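Local coordinates for conserved Archaeal protein (Sulfolobus acidocaldarius, PDB 4OPC), which reduces the geranylgeranyl chains of archaeal membrane lipid precursors to saturated phytanyl chains, using a bound FAD cofactor, at residues Ser26-Trp40 against Leu107-Thr121. Residues are numbered along the deposited sequence; the frame is centred on the assembly and turned at random.
Sequences SRRGLKILLVDSKPW and LKEAQDRGVEIWDLT. With FDA (dihydroflavine-adenine dinucleotide), chain B.
Leu33 sets CD1 over one face of the Trp118 indole, 3.5 Å from the centroid of the five-membered ring. This is a CH-pi contact. Leu33 CD2 covers the six-membered ring. In the Glu116 conformer given, Trp118 NE1 donates in the ring plane to Glu116 OE2 (2.8 Å), while Glu116 OE1 is hydrogen-bonded to Tyr7 OH.

The backbones of strands 32-35 and 116-118 run parallel. Their ladder adds strand 116-118 to the edge of the Rossmann-type sheet, next to 32-35. On the sheet face of Leu34 and Ile117, Leu34 CD1 meets Leu107 CD2 of helix 99-112 at 3.9 Å.

Trp40 packs obliquely on Ile117 CG2, Leu107 CB and Lys108 CG. Its backbone N donates to the anti lone pair of Asp119 OD2 (2.8 Å), which also pairs with Arg142. Water 3 lies in the indole plane and joins Trp40 NE1, Gln111 NE2 and Ile117 O.

At the other end, a bend in the Arg113 chain at chi3 (67°) brings NE to Ser26 OG. The bond is nearly straight and lies in the guanidinium plane (2.8 Å). Ser26 OG also bonds to Tyr23 O. Arg27 CD sits over the centre of the Arg113 guanidinium. The two guanidinium planes are 21° apart. Arg27 NH1 and Arg113 NH1, 3.5 Å apart, are like-charged donors and not hydrogen-bonded. A leucine in place of Arg113 would probably leave Ser26 OG without its donor and Arg27 without the flat group under its chain.

Next after Val35, Asp36 OD1 and OD2 accept from FDA O2B and O3B, the adenosine ribose hydroxyls. Asp36 OD1 also takes Lys38 N in an Asx turn, and OD2 takes Gly14 N. These bonds fix the carboxylate, an arrangement consistent with recognition of a ribose whose two hydroxyls can both donate.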
loop_
_atom_site.group_PDB
_atom_site.type_symbol
_atom_site.label_atom_id
_atom_site.label_comp_id
_atom_site.label_asym_id
_atom_site.label_seq_id
_atom_site.Cartn_x
_atom_site.Cartn_y
_atom_site.Cartn_z
ATOM N N SER A 26 12.511 6.192 17.590
ATOM C CA SER A 26 13.108 5.674 18.816
ATOM C C SER A 26 14.546 6.167 19.037
ATOM O O SER A 26 15.175 6.718 18.134
ATOM C CB SER A 26 13.041 4.142 18.831
ATOM O OG SER A 26 13.941 3.572 17.895
ATOM N N ARG A 27 15.055 5.958 20.250
ATOM C CA ARG A 27 16.382 6.424 20.659
ATOM C C ARG A 27 16.573 7.936 20.557
ATOM O O ARG A 27 17.691 8.410 20.395
ATOM C CB ARG A 27 17.495 5.709 19.887
ATOM C CG ARG A 27 17.783 4.321 20.383
ATOM C CD ARG A 27 19.183 3.855 20.034
ATOM N NE ARG A 27 19.403 2.532 20.609
ATOM C CZ ARG A 27 20.330 1.672 20.220
ATOM N NH1 ARG A 27 21.186 1.988 19.257
ATOM N NH2 ARG A 27 20.424 0.489 20.817
ATOM N N ARG A 28 15.489 8.689 20.691
ATOM C CA ARG A 28 15.584 10.140 20.582
ATOM C C ARG A 28 15.151 10.918 21.823
ATOM O O ARG A 28 15.186 12.146 21.827
ATOM C CB ARG A 28 14.835 10.623 19.346
ATOM C CG ARG A 28 15.592 10.277 18.077
ATOM C CD ARG A 28 14.798 10.579 16.837
ATOM N NE ARG A 28 15.570 10.245 15.644
ATOM C CZ ARG A 28 16.450 11.059 15.069
ATOM N NH1 ARG A 28 16.671 12.270 15.565
ATOM N NH2 ARG A 28 17.106 10.662 13.990
ATOM N N GLY A 29 14.764 10.207 22.874
ATOM C CA GLY A 29 14.391 10.859 24.118
ATOM C C GLY A 29 12.945 11.328 24.159
ATOM O O GLY A 29 12.554 12.040 25.086
ATOM N N LEU A 30 12.154 10.945 23.161
ATOM C CA LEU A 30 10.726 11.244 23.161
ATOM C C LEU A 30 9.966 10.204 23.975
ATOM O O LEU A 30 10.412 9.067 24.119
ATOM C CB LEU A 30 10.173 11.265 21.734
ATOM C CG LEU A 30 10.645 12.386 20.804
ATOM C CD1 LEU A 30 10.110 12.144 19.407
ATOM C CD2 LEU A 30 10.208 13.754 21.310
ATOM N N LYS A 31 8.832 10.609 24.534
ATOM C CA LYS A 31 7.956 9.674 25.236
ATOM C C LYS A 31 6.868 9.249 24.257
ATOM O O LYS A 31 5.992 10.040 23.903
ATOM C CB LYS A 31 7.340 10.320 26.481
ATOM C CG LYS A 31 6.607 9.333 27.376
ATOM C CD LYS A 31 6.022 10.005 28.606
ATOM C CE LYS A 31 5.236 9.007 29.437
ATOM N NZ LYS A 31 6.084 7.856 29.868
ATOM N N ILE A 32 6.952 8.005 23.797
ATOM C CA ILE A 32 6.117 7.506 22.714
ATOM C C ILE A 32 5.340 6.296 23.177
ATOM O O ILE A 32 5.894 5.407 23.820
ATOM C CB ILE A 32 6.977 7.095 21.506
ATOM C CG1 ILE A 32 7.861 8.263 21.053
ATOM C CG2 ILE A 32 6.104 6.593 20.347
ATOM C CD1 ILE A 32 9.019 7.854 20.156
ATOM N N LEU A 33 4.050 6.277 22.856
ATOM C CA LEU A 33 3.206 5.117 23.097
ATOM C C LEU A 33 2.660 4.611 21.776
ATOM O O LEU A 33 2.118 5.391 20.989
ATOM C CB LEU A 33 2.028 5.491 24.000
ATOM C CG LEU A 33 1.004 4.381 24.261
ATOM C CD1 LEU A 33 1.640 3.187 24.967
ATOM C CD2 LEU A 33 -0.177 4.911 25.062
ATOM N N LEU A 34 2.796 3.313 21.538
ATOM C CA LEU A 34 2.098 2.690 20.415
ATOM C C LEU A 34 1.081 1.707 20.962
ATOM O O LEU A 34 1.367 0.956 21.895
ATOM C CB LEU A 34 3.083 1.985 19.476
ATOM C CG LEU A 34 2.544 1.290 18.223
ATOM C CD1 LEU A 34 3.600 1.324 17.127
ATOM C CD2 LEU A 34 2.139 -0.155 18.492
ATOM N N VAL A 35 -0.110 1.711 20.374
ATOM C CA VAL A 35 -1.150 0.766 20.753
ATOM C C VAL A 35 -1.593 -0.045 19.542
ATOM O O VAL A 35 -1.538 0.433 18.400
ATOM C CB VAL A 35 -2.382 1.472 21.373
ATOM C CG1 VAL A 35 -1.976 2.247 22.638
ATOM C CG2 VAL A 35 -3.073 2.392 20.367
ATOM N N ASP A 36 -2.022 -1.272 19.778
ATOM C CA ASP A 36 -2.655 -2.060 18.738
ATOM C C ASP A 36 -3.750 -2.909 19.362
ATOM O O ASP A 36 -3.567 -3.474 20.447
ATOM C CB ASP A 36 -1.638 -2.946 18.013
ATOM C CG ASP A 36 -2.156 -3.440 16.678
ATOM O OD1 ASP A 36 -3.051 -4.307 16.670
ATOM O OD2 ASP A 36 -1.674 -2.944 15.632
ATOM N N SER A 37 -4.886 -3.009 18.678
ATOM C CA SER A 37 -6.014 -3.810 19.150
ATOM C C SER A 37 -5.696 -5.299 19.261
ATOM O O SER A 37 -6.343 -6.007 20.022
ATOM C CB SER A 37 -7.204 -3.644 18.208
ATOM O OG SER A 37 -7.636 -2.295 18.167
ATOM N N LYS A 38 -4.723 -5.775 18.495
ATOM C CA LYS A 38 -4.385 -7.200 18.490
ATOM C C LYS A 38 -3.504 -7.575 19.671
ATOM O O LYS A 38 -2.745 -6.750 20.165
ATOM C CB LYS A 38 -3.643 -7.552 17.204
ATOM C CG LYS A 38 -4.514 -7.503 15.961
ATOM C CD LYS A 38 -3.692 -7.714 14.694
ATOM C CE LYS A 38 -4.592 -7.662 13.467
ATOM N NZ LYS A 38 -3.837 -7.987 12.230
ATOM N N PRO A 39 -3.575 -8.837 20.107
ATOM C CA PRO A 39 -2.575 -9.299 21.072
ATOM C C PRO A 39 -1.218 -9.372 20.387
ATOM O O PRO A 39 -1.149 -9.591 19.167
ATOM C CB PRO A 39 -3.051 -10.711 21.410
ATOM C CG PRO A 39 -3.794 -11.156 20.215
ATOM C CD PRO A 39 -4.468 -9.920 19.672
ATOM N N TRP A 40 -0.162 -9.192 21.169
ATOM C CA TRP A 40 1.207 -9.189 20.677
ATOM C C TRP A 40 1.503 -10.239 19.607
ATOM O O TRP A 40 2.022 -9.904 18.543
ATOM C CB TRP A 40 2.171 -9.387 21.845
ATOM C CG TRP A 40 2.868 -8.139 22.286
ATOM C CD1 TRP A 40 2.645 -7.426 23.439
ATOM C CD2 TRP A 40 3.923 -7.463 21.594
ATOM N NE1 TRP A 40 3.503 -6.350 23.501
ATOM C CE2 TRP A 40 4.290 -6.348 22.373
ATOM C CE3 TRP A 40 4.601 -7.702 20.395
ATOM C CZ2 TRP A 40 5.309 -5.474 21.989
ATOM C CZ3 TRP A 40 5.602 -6.829 20.013
ATOM C CH2 TRP A 40 5.949 -5.733 20.805
ATOM N N LEU A 107 8.829 -4.090 16.398
ATOM C CA LEU A 107 8.184 -3.519 17.578
ATOM C C LEU A 107 8.967 -3.784 18.856
ATOM O O LEU A 107 9.118 -2.886 19.680
ATOM C CB LEU A 107 6.765 -4.049 17.720
ATOM C CG LEU A 107 5.781 -3.520 16.689
ATOM C CD1 LEU A 107 4.497 -4.324 16.790
ATOM C CD2 LEU A 107 5.522 -2.051 16.932
ATOM N N LYS A 108 9.469 -5.003 19.028
ATOM C CA LYS A 108 10.231 -5.327 20.230
ATOM C C LYS A 108 11.517 -4.510 20.297
ATOM O O LYS A 108 11.932 -4.082 21.375
ATOM C CB LYS A 108 10.510 -6.827 20.304
ATOM C CG LYS A 108 9.255 -7.639 20.631
ATOM C CD LYS A 108 9.516 -9.136 20.649
ATOM C CE LYS A 108 8.207 -9.912 20.732
ATOM N NZ LYS A 108 8.394 -11.368 20.465
ATOM N N GLU A 109 12.140 -4.268 19.146
ATOM C CA GLU A 109 13.344 -3.444 19.136
ATOM C C GLU A 109 13.021 -1.983 19.427
ATOM O O GLU A 109 13.736 -1.336 20.183
ATOM C CB GLU A 109 14.119 -3.605 17.827
ATOM C CG GLU A 109 14.747 -4.979 17.730
ATOM C CD GLU A 109 15.714 -5.130 16.575
ATOM O OE1 GLU A 109 16.075 -4.109 15.947
ATOM O OE2 GLU A 109 16.118 -6.282 16.307
ATOM N N ALA A 110 11.931 -1.477 18.851
ATOM C CA ALA A 110 11.479 -0.125 19.179
ATOM C C ALA A 110 11.236 -0.003 20.691
ATOM O O ALA A 110 11.588 0.995 21.314
ATOM C CB ALA A 110 10.220 0.221 18.395
ATOM N N GLN A 111 10.633 -1.040 21.265
ATOM C CA GLN A 111 10.364 -1.092 22.700
ATOM C C GLN A 111 11.664 -1.073 23.512
ATOM O O GLN A 111 11.792 -0.313 24.480
ATOM C CB GLN A 111 9.532 -2.334 22.999
ATOM C CG GLN A 111 8.971 -2.418 24.416
ATOM C CD GLN A 111 8.011 -3.583 24.539
ATOM O OE1 GLN A 111 8.251 -4.648 23.978
ATOM N NE2 GLN A 111 6.905 -3.379 25.247
ATOM N N ASP A 112 12.637 -1.883 23.106
ATOM C CA ASP A 112 13.949 -1.870 23.752
ATOM C C ASP A 112 14.598 -0.496 23.621
ATOM O O ASP A 112 15.397 -0.099 24.478
ATOM C CB ASP A 112 14.878 -2.925 23.142
ATOM C CG ASP A 112 14.439 -4.351 23.438
ATOM O OD1 ASP A 112 13.628 -4.561 24.362
ATOM O OD2 ASP A 112 14.924 -5.267 22.743
ATOM N N ARG A 113 14.252 0.219 22.558
ATOM C CA ARG A 113 14.804 1.542 22.272
ATOM C C ARG A 113 13.929 2.674 22.804
ATOM O O ARG A 113 14.048 3.824 22.372
ATOM C CB ARG A 113 15.016 1.708 20.765
ATOM C CG ARG A 113 16.079 0.784 20.184
ATOM C CD ARG A 113 15.900 0.596 18.675
ATOM N NE ARG A 113 16.147 1.815 17.908
ATOM C CZ ARG A 113 17.303 2.104 17.317
ATOM N NH1 ARG A 113 18.325 1.262 17.405
ATOM N NH2 ARG A 113 17.435 3.240 16.646
ATOM N N GLY A 114 13.033 2.343 23.729
ATOM C CA GLY A 114 12.331 3.361 24.488
ATOM C C GLY A 114 10.851 3.554 24.213
ATOM O O GLY A 114 10.193 4.282 24.960
ATOM N N VAL A 115 10.309 2.928 23.170
ATOM C CA VAL A 115 8.891 3.095 22.843
ATOM C C VAL A 115 8.040 2.196 23.738
ATOM O O VAL A 115 8.360 1.022 23.923
ATOM C CB VAL A 115 8.615 2.787 21.355
ATOM C CG1 VAL A 115 7.123 2.875 21.042
ATOM C CG2 VAL A 115 9.418 3.735 20.472
ATOM N N GLU A 116 6.995 2.759 24.333
ATOM C CA GLU A 116 6.059 1.963 25.113
ATOM C C GLU A 116 5.010 1.359 24.186
ATOM O O GLU A 116 4.538 2.030 23.269
ATOM C CB GLU A 116 5.395 2.819 26.194
ATOM C CG GLU A 116 4.553 2.015 27.161
ATOM C CD GLU A 116 4.121 2.804 28.383
ATOM O OE1 GLU A 116 4.340 4.034 28.420
ATOM O OE2 GLU A 116 3.567 2.178 29.310
ATOM N N ILE A 117 4.660 0.092 24.411
ATOM C CA ILE A 117 3.685 -0.605 23.573
ATOM C C ILE A 117 2.608 -1.274 24.417
ATOM O O ILE A 117 2.920 -2.051 25.320
ATOM C CB ILE A 117 4.360 -1.679 22.719
ATOM C CG1 ILE A 117 5.449 -1.046 21.848
ATOM C CG2 ILE A 117 3.319 -2.431 21.866
ATOM C CD1 ILE A 117 6.141 -2.009 20.910
ATOM N N TRP A 118 1.348 -0.962 24.121
ATOM C CA TRP A 118 0.227 -1.654 24.747
ATOM C C TRP A 118 -0.542 -2.435 23.689
ATOM O O TRP A 118 -1.145 -1.844 22.790
ATOM C CB TRP A 118 -0.727 -0.670 25.430
ATOM C CG TRP A 118 -0.125 0.217 26.504
ATOM C CD1 TRP A 118 1.113 0.112 27.079
ATOM C CD2 TRP A 118 -0.753 1.352 27.102
ATOM N NE1 TRP A 118 1.290 1.124 27.992
ATOM C CE2 TRP A 118 0.160 1.900 28.023
ATOM C CE3 TRP A 118 -1.997 1.965 26.935
ATOM C CZ2 TRP A 118 -0.137 3.028 28.786
ATOM C CZ3 TRP A 118 -2.289 3.091 27.690
ATOM C CH2 TRP A 118 -1.364 3.606 28.605
ATOM N N ASP A 119 -0.502 -3.755 23.787
ATOM C CA ASP A 119 -1.298 -4.607 22.913
ATOM C C ASP A 119 -2.706 -4.775 23.478
ATOM O O ASP A 119 -3.004 -4.346 24.611
ATOM C CB ASP A 119 -0.613 -5.968 22.665
ATOM C CG ASP A 119 -0.668 -6.901 23.876
ATOM O OD1 ASP A 119 -0.735 -6.415 25.027
ATOM O OD2 ASP A 119 -0.612 -8.131 23.688
ATOM N N LEU A 120 -3.567 -5.417 22.692
ATOM C CA LEU A 120 -4.985 -5.572 23.037
ATOM C C LEU A 120 -5.614 -4.242 23.467
ATOM O O LEU A 120 -6.494 -4.210 24.337
ATOM C CB LEU A 120 -5.196 -6.661 24.097
ATOM C CG LEU A 120 -6.408 -7.566 23.839
ATOM C CD1 LEU A 120 -6.217 -8.443 22.585
ATOM C CD2 LEU A 120 -6.733 -8.415 25.059
ATOM N N THR A 121 -5.152 -3.154 22.858
ATOM C CA THR A 121 -5.582 -1.820 23.240
ATOM C C THR A 121 -6.080 -1.062 22.027
ATOM O O THR A 121 -5.369 -0.931 21.037
ATOM C CB THR A 121 -4.439 -1.047 23.922
ATOM O OG1 THR A 121 -4.076 -1.730 25.127
ATOM C CG2 THR A 121 -4.879 0.371 24.294
HETATM P PA FDA B . -2.182 -2.950 8.806
HETATM O O1A FDA B . -3.599 -3.223 8.482
HETATM O O2A FDA B . -1.169 -4.052 8.520
HETATM O O5B FDA B . -2.066 -2.586 10.342
HETATM C C5B FDA B . -3.058 -1.753 10.976
HETATM C C4B FDA B . -3.026 -2.061 12.449
HETATM O O4B FDA B . -3.861 -1.119 13.153
HETATM C C3B FDA B . -3.527 -3.459 12.831
HETATM O O3B FDA B . -2.513 -4.199 13.508
HETATM C C2B FDA B . -4.789 -3.183 13.670
HETATM O O2B FDA B . -4.971 -4.129 14.711
HETATM C C1B FDA B . -4.500 -1.794 14.218
HETATM N N9A FDA B . -5.647 -0.972 14.583
HETATM C C8A FDA B . -6.673 -0.566 13.765
HETATM N N7A FDA B . -7.531 0.242 14.345
HETATM C C5A FDA B . -7.027 0.386 15.630
HETATM C C6A FDA B . -7.447 1.159 16.730
HETATM N N6A FDA B . -8.481 2.000 16.694
HETATM N N1A FDA B . -6.691 1.118 17.845
HETATM C C2A FDA B . -5.628 0.307 17.874
HETATM N N3A FDA B . -5.113 -0.434 16.891
HETATM C C4A FDA B . -5.850 -0.327 15.779
HETATM N N1 FDA B . 1.818 -5.406 0.160
HETATM C C2 FDA B . 3.114 -5.740 -0.142
HETATM O O2 FDA B . 4.033 -4.942 0.014
HETATM N N3 FDA B . 3.343 -7.014 -0.592
HETATM C C4 FDA B . 2.399 -7.976 -0.887
HETATM O O4 FDA B . 2.759 -9.120 -1.156
HETATM C C4X FDA B . 1.077 -7.560 -0.620
HETATM N N5 FDA B . 0.054 -8.436 -0.838
HETATM C C5X FDA B . -1.189 -8.203 -0.288
HETATM C C6 FDA B . -2.149 -9.204 -0.263
HETATM C C7 FDA B . -3.373 -9.025 0.364
HETATM C C7M FDA B . -4.324 -10.188 0.474
HETATM C C8 FDA B . -3.671 -7.785 0.949
HETATM C C8M FDA B . -4.967 -7.582 1.700
HETATM C C9 FDA B . -2.717 -6.766 0.910
HETATM C C9A FDA B . -1.474 -6.967 0.319
HETATM N N10 FDA B . -0.470 -5.973 0.298
HETATM C C10 FDA B . 0.816 -6.317 -0.058
HETATM C "C1'" FDA B . -0.672 -4.655 0.951
HETATM C "C2'" FDA B . -0.051 -4.645 2.360
HETATM O "O2'" FDA B . -0.396 -5.838 3.071
HETATM C "C3'" FDA B . -0.557 -3.441 3.158
HETATM O "O3'" FDA B . -0.441 -2.285 2.338
HETATM C "C4'" FDA B . 0.214 -3.140 4.451
HETATM O "O4'" FDA B . 0.388 -4.312 5.245
HETATM C "C5'" FDA B . -0.471 -2.062 5.259
HETATM O "O5'" FDA B . 0.216 -1.876 6.513
HETATM P P FDA B . -0.408 -0.917 7.617
HETATM O O1P FDA B . 0.528 -0.925 8.755
HETATM O O2P FDA B . -0.806 0.429 7.029
HETATM O O3P FDA B . -1.800 -1.600 8.015
HETATM O O HOH W 1 9.649 6.563 23.673
HETATM O O HOH W 2 8.180 6.173 25.884
HETATM O O HOH W 3 4.068 -4.415 25.588
#